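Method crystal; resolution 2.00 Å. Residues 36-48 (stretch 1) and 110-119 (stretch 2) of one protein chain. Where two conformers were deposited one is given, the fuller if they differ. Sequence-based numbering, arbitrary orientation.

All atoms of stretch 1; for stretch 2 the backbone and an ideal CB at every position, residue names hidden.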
# COMPACT_ATOMS: atom_id res chain seq x y z
N ILE A 36 -7.10 -41.98 -0.92
CA ILE A 36 -7.40 -43.41 -0.80
C ILE A 36 -6.49 -44.18 -1.74
O ILE A 36 -6.50 -43.96 -2.96
CB ILE A 36 -8.92 -43.71 -1.03
CG1 ILE A 36 -9.77 -42.95 0.00
CG2 ILE A 36 -9.22 -45.22 -0.92
CD1 ILE A 36 -11.24 -42.82 -0.35
N TRP A 37 -5.67 -45.05 -1.16
CA TRP A 37 -4.70 -45.81 -1.91
C TRP A 37 -5.39 -46.96 -2.66
O TRP A 37 -6.02 -47.81 -2.04
CB TRP A 37 -3.61 -46.34 -0.97
CG TRP A 37 -2.88 -45.24 -0.24
CD1 TRP A 37 -3.06 -44.85 1.06
CD2 TRP A 37 -1.87 -44.38 -0.79
NE1 TRP A 37 -2.22 -43.80 1.36
CE2 TRP A 37 -1.47 -43.50 0.24
CE3 TRP A 37 -1.26 -44.28 -2.04
CZ2 TRP A 37 -0.49 -42.52 0.05
CZ3 TRP A 37 -0.28 -43.31 -2.23
CH2 TRP A 37 0.09 -42.44 -1.19
N GLN A 38 -5.29 -46.95 -3.99
CA GLN A 38 -5.81 -48.07 -4.78
C GLN A 38 -4.92 -49.31 -4.60
O GLN A 38 -5.41 -50.37 -4.20
CB GLN A 38 -6.02 -47.72 -6.25
CG GLN A 38 -6.90 -48.75 -6.97
CD GLN A 38 -7.22 -48.39 -8.41
OE1 GLN A 38 -6.32 -48.18 -9.23
NE2 GLN A 38 -8.51 -48.34 -8.73
N ASN A 39 -3.63 -49.17 -4.89
CA ASN A 39 -2.62 -50.13 -4.43
C ASN A 39 -2.11 -49.63 -3.08
O ASN A 39 -1.95 -48.43 -2.90
CB ASN A 39 -1.41 -50.21 -5.39
CG ASN A 39 -1.79 -50.08 -6.86
OD1 ASN A 39 -2.93 -50.29 -7.25
ND2 ASN A 39 -0.80 -49.74 -7.68
N PRO A 40 -1.86 -50.55 -2.12
CA PRO A 40 -1.35 -50.14 -0.81
C PRO A 40 -0.09 -49.27 -0.88
O PRO A 40 0.75 -49.45 -1.77
CB PRO A 40 -1.06 -51.47 -0.11
CG PRO A 40 -2.03 -52.45 -0.76
CD PRO A 40 -2.07 -52.02 -2.20
N LEU A 41 0.04 -48.33 0.05
CA LEU A 41 1.22 -47.46 0.13
C LEU A 41 2.45 -48.28 0.50
O LEU A 41 2.45 -48.99 1.51
CB LEU A 41 0.98 -46.37 1.19
CG LEU A 41 2.17 -45.55 1.70
CD1 LEU A 41 2.86 -44.81 0.57
CD2 LEU A 41 1.74 -44.58 2.79
N GLN A 42 3.50 -48.17 -0.31
CA GLN A 42 4.75 -48.89 -0.05
C GLN A 42 6.01 -48.02 -0.17
O GLN A 42 6.84 -48.02 0.75
CB GLN A 42 4.88 -50.10 -0.97
CG GLN A 42 3.99 -51.28 -0.62
CD GLN A 42 4.37 -52.53 -1.41
OE1 GLN A 42 4.16 -52.60 -2.62
NE2 GLN A 42 4.94 -53.51 -0.72
N ASN A 43 6.17 -47.32 -1.30
CA ASN A 43 7.40 -46.59 -1.61
C ASN A 43 7.35 -45.14 -1.07
O ASN A 43 6.69 -44.27 -1.65
CB ASN A 43 7.66 -46.56 -3.11
CG ASN A 43 7.78 -47.95 -3.74
OD1 ASN A 43 7.92 -48.97 -3.04
ND2 ASN A 43 7.74 -47.99 -5.07
N VAL A 44 8.06 -44.91 0.02
CA VAL A 44 8.05 -43.60 0.68
C VAL A 44 9.38 -42.90 0.45
O VAL A 44 10.41 -43.33 0.96
CB VAL A 44 7.74 -43.74 2.19
CG1 VAL A 44 7.73 -42.37 2.89
CG2 VAL A 44 6.38 -44.45 2.39
N TYR A 45 9.35 -41.81 -0.32
CA TYR A 45 10.52 -40.96 -0.54
C TYR A 45 10.61 -39.85 0.53
O TYR A 45 9.66 -39.08 0.72
CB TYR A 45 10.48 -40.36 -1.94
CG TYR A 45 11.57 -39.37 -2.28
CD1 TYR A 45 12.90 -39.62 -1.96
CD2 TYR A 45 11.27 -38.19 -2.97
CE1 TYR A 45 13.90 -38.72 -2.29
CE2 TYR A 45 12.27 -37.29 -3.32
CZ TYR A 45 13.58 -37.56 -2.97
OH TYR A 45 14.58 -36.67 -3.30
N ILE A 46 11.75 -39.78 1.20
CA ILE A 46 11.93 -38.84 2.30
C ILE A 46 13.06 -37.87 2.00
O ILE A 46 14.17 -38.29 1.65
CB ILE A 46 12.22 -39.55 3.66
CG1 ILE A 46 11.24 -40.70 3.89
CG2 ILE A 46 12.14 -38.55 4.82
CD1 ILE A 46 11.69 -41.67 4.94
N THR A 47 12.76 -36.58 2.11
CA THR A 47 13.75 -35.53 1.92
C THR A 47 13.84 -34.68 3.17
O THR A 47 12.88 -34.60 3.94
CB THR A 47 13.39 -34.62 0.72
OG1 THR A 47 12.25 -33.82 1.05
CG2 THR A 47 13.08 -35.44 -0.50
N LYS A 48 14.98 -34.04 3.38
CA LYS A 48 15.17 -33.19 4.56
C LYS A 48 15.94 -31.93 4.22
O LYS A 48 16.66 -31.87 3.23
CB LYS A 48 15.89 -33.96 5.68
CG LYS A 48 17.33 -34.36 5.36
CD LYS A 48 17.98 -35.04 6.56
CE LYS A 48 19.37 -35.59 6.21
NZ LYS A 48 20.32 -34.53 5.71
N UNK A 110 14.88 -42.27 -11.64
CA UNK A 110 14.59 -43.54 -10.98
C UNK A 110 13.69 -43.34 -9.75
O UNK A 110 12.75 -44.11 -9.54
CB UNK A 110 15.89 -44.23 -10.57
N UNK A 111 13.98 -42.32 -8.94
CA UNK A 111 13.20 -42.05 -7.73
C UNK A 111 11.79 -41.59 -8.09
O UNK A 111 10.80 -42.10 -7.56
CB UNK A 111 13.90 -41.00 -6.87
N UNK A 112 11.72 -40.64 -9.03
CA UNK A 112 10.47 -40.04 -9.48
C UNK A 112 9.42 -41.08 -9.92
O UNK A 112 8.24 -40.96 -9.58
CB UNK A 112 10.76 -39.08 -10.64
N UNK A 113 9.88 -42.10 -10.65
CA UNK A 113 9.02 -43.17 -11.19
C UNK A 113 8.43 -44.11 -10.17
O UNK A 113 7.45 -44.81 -10.45
CB UNK A 113 9.82 -44.00 -12.20
N UNK A 114 9.03 -44.15 -8.98
CA UNK A 114 8.69 -45.18 -8.00
C UNK A 114 8.08 -44.67 -6.70
O UNK A 114 7.58 -45.45 -5.90
CB UNK A 114 9.95 -45.98 -7.67
N UNK A 115 8.08 -43.35 -6.52
CA UNK A 115 7.54 -42.74 -5.30
C UNK A 115 6.00 -42.79 -5.20
O UNK A 115 5.30 -42.27 -6.07
CB UNK A 115 8.00 -41.28 -5.22
N UNK A 116 5.48 -43.40 -4.14
CA UNK A 116 4.04 -43.33 -3.83
C UNK A 116 3.72 -42.07 -3.01
O UNK A 116 2.62 -41.52 -3.10
CB UNK A 116 3.60 -44.58 -3.07
N UNK A 117 4.68 -41.65 -2.18
CA UNK A 117 4.46 -40.59 -1.22
C UNK A 117 5.76 -39.84 -0.98
O UNK A 117 6.81 -40.45 -0.75
CB UNK A 117 3.90 -41.15 0.09
N UNK A 118 5.68 -38.51 -1.04
CA UNK A 118 6.78 -37.63 -0.68
C UNK A 118 6.60 -37.17 0.76
O UNK A 118 5.55 -36.62 1.11
CB UNK A 118 6.86 -36.43 -1.63
N UNK A 119 7.61 -37.41 1.60
CA UNK A 119 7.63 -36.94 2.98
C UNK A 119 8.78 -35.93 3.12
O UNK A 119 9.92 -36.25 2.82
CB UNK A 119 7.79 -38.10 3.96

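Position 110 lies on a helix, and its ideal CB has nothing of stretch 1 within 5.5 Å. The residue is Asp110.

Position 111 is helical, and its CB points toward stretch 1, 5.1 Å from Tyr45 CE1. An aliphatic or aromatic side chain could reach the ring. It is Ile111. Its CG2 sits over one face of the Tyr45 ring, 3.7 Å from the centroid, a CH-pi contact.

Position 112 points away and position 113 is out of reach, so stretch 1 leaves both open. They are Val112 and Asn113.

At position 114 the CB points sideways, 4.0 Å from Asn43 ND2. That amide needs an acceptor, and the backbone supplies it: Asn43 ND2 donates to O of residue 114 at 2.7 Å. The side chain is therefore little constrained. It is Arg114, whose end leads away from stretch 1.

Position 115 also points sideways, with its CB 4.2 Å from Tyr45 CB. Phi/psi of -72/122 shows the chain has left helical geometry. A small side chain, such as Ser, Thr, Ala or Val, would suit. It is Thr115. OG1 donates back to Ile111 O at 2.9 Å and lies 3.4 Å from Tyr45 CB.

Position 116 points toward stretch 1. The backbone N atoms of Gln42 and Asn43 face it, so a short acceptor is favoured: Asp, or perhaps Asn. It is Asp116, chi1 m. OD2 accepts from Gln42 N at 3.0 Å and from Asn43 N at 2.9 Å. Its own N donates to Asn43 O, 2.9 Å.

From position 117 the chain pairs in parallel with strand 43-48. The CB of 117 is 3.8 Å from Leu41 CD1 and 4.2 Å from Trp37 CH2, an apolar setting for Leu, Ile, Val or Met. It is Leu117, on the same face as Val44; its CD2 is 4.3 Å from Val44 CG1. Its backbone O accepts from Tyr45 N, 2.9 Å.

Position 118 turns to the face of Tyr45, whose ring invites an apolar side chain of some length. It is Leu118. CD1 comes within 3.7 Å of Tyr45 CD2 and 3.9 Å of Thr47 CG2.

Position 119 returns to the face of Val44 and Ile46, where a beta-branched aliphatic fits well. It is Val119: CG2 packs 3.6 Å from Val44 CG1. Its N donates to Tyr45 O at 2.8 Å, and its O accepts from Thr47 N at 2.9 Å.

Stretch 2, residues 110-119: DIVNRTDLLV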
# COMPACT_ATOMS: atom_id res chain seq x y z
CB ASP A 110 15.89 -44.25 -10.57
CG ASP A 110 16.57 -44.98 -11.73
OD1 ASP A 110 16.42 -44.57 -12.90
OD2 ASP A 110 17.26 -45.98 -11.45
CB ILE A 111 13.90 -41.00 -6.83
CG1 ILE A 111 15.19 -41.58 -6.25
CG2 ILE A 111 12.94 -40.52 -5.72
CD1 ILE A 111 15.95 -40.63 -5.32
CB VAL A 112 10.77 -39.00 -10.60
CG1 VAL A 112 9.53 -38.63 -11.37
CG2 VAL A 112 11.42 -37.75 -10.00
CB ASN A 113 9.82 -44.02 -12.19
CG ASN A 113 10.25 -43.25 -13.41
OD1 ASN A 113 11.29 -43.55 -14.01
ND2 ASN A 113 9.45 -42.24 -13.80
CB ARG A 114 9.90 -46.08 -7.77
CG ARG A 114 10.11 -47.01 -8.96
CD ARG A 114 11.53 -47.49 -9.07
NE ARG A 114 11.69 -48.36 -10.22
CZ ARG A 114 12.21 -47.99 -11.38
NH1 ARG A 114 12.64 -46.74 -11.56
NH2 ARG A 114 12.30 -48.87 -12.37
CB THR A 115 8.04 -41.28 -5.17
OG1 THR A 115 9.47 -41.28 -5.06
CG2 THR A 115 7.45 -40.62 -3.94
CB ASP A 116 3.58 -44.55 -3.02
CG ASP A 116 3.90 -45.90 -3.69
OD1 ASP A 116 4.22 -45.92 -4.91
OD2 ASP A 116 3.83 -46.93 -2.97
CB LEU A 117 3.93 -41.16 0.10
CG LEU A 117 3.67 -40.21 1.28
CD1 LEU A 117 2.35 -39.49 1.10
CD2 LEU A 117 3.68 -40.97 2.60
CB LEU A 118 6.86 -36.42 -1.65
CG LEU A 118 7.78 -35.24 -1.27
CD1 LEU A 118 9.25 -35.66 -1.21
CD2 LEU A 118 7.60 -34.04 -2.21
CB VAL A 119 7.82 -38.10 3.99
CG1 VAL A 119 8.01 -37.55 5.40
CG2 VAL A 119 6.61 -39.07 3.96
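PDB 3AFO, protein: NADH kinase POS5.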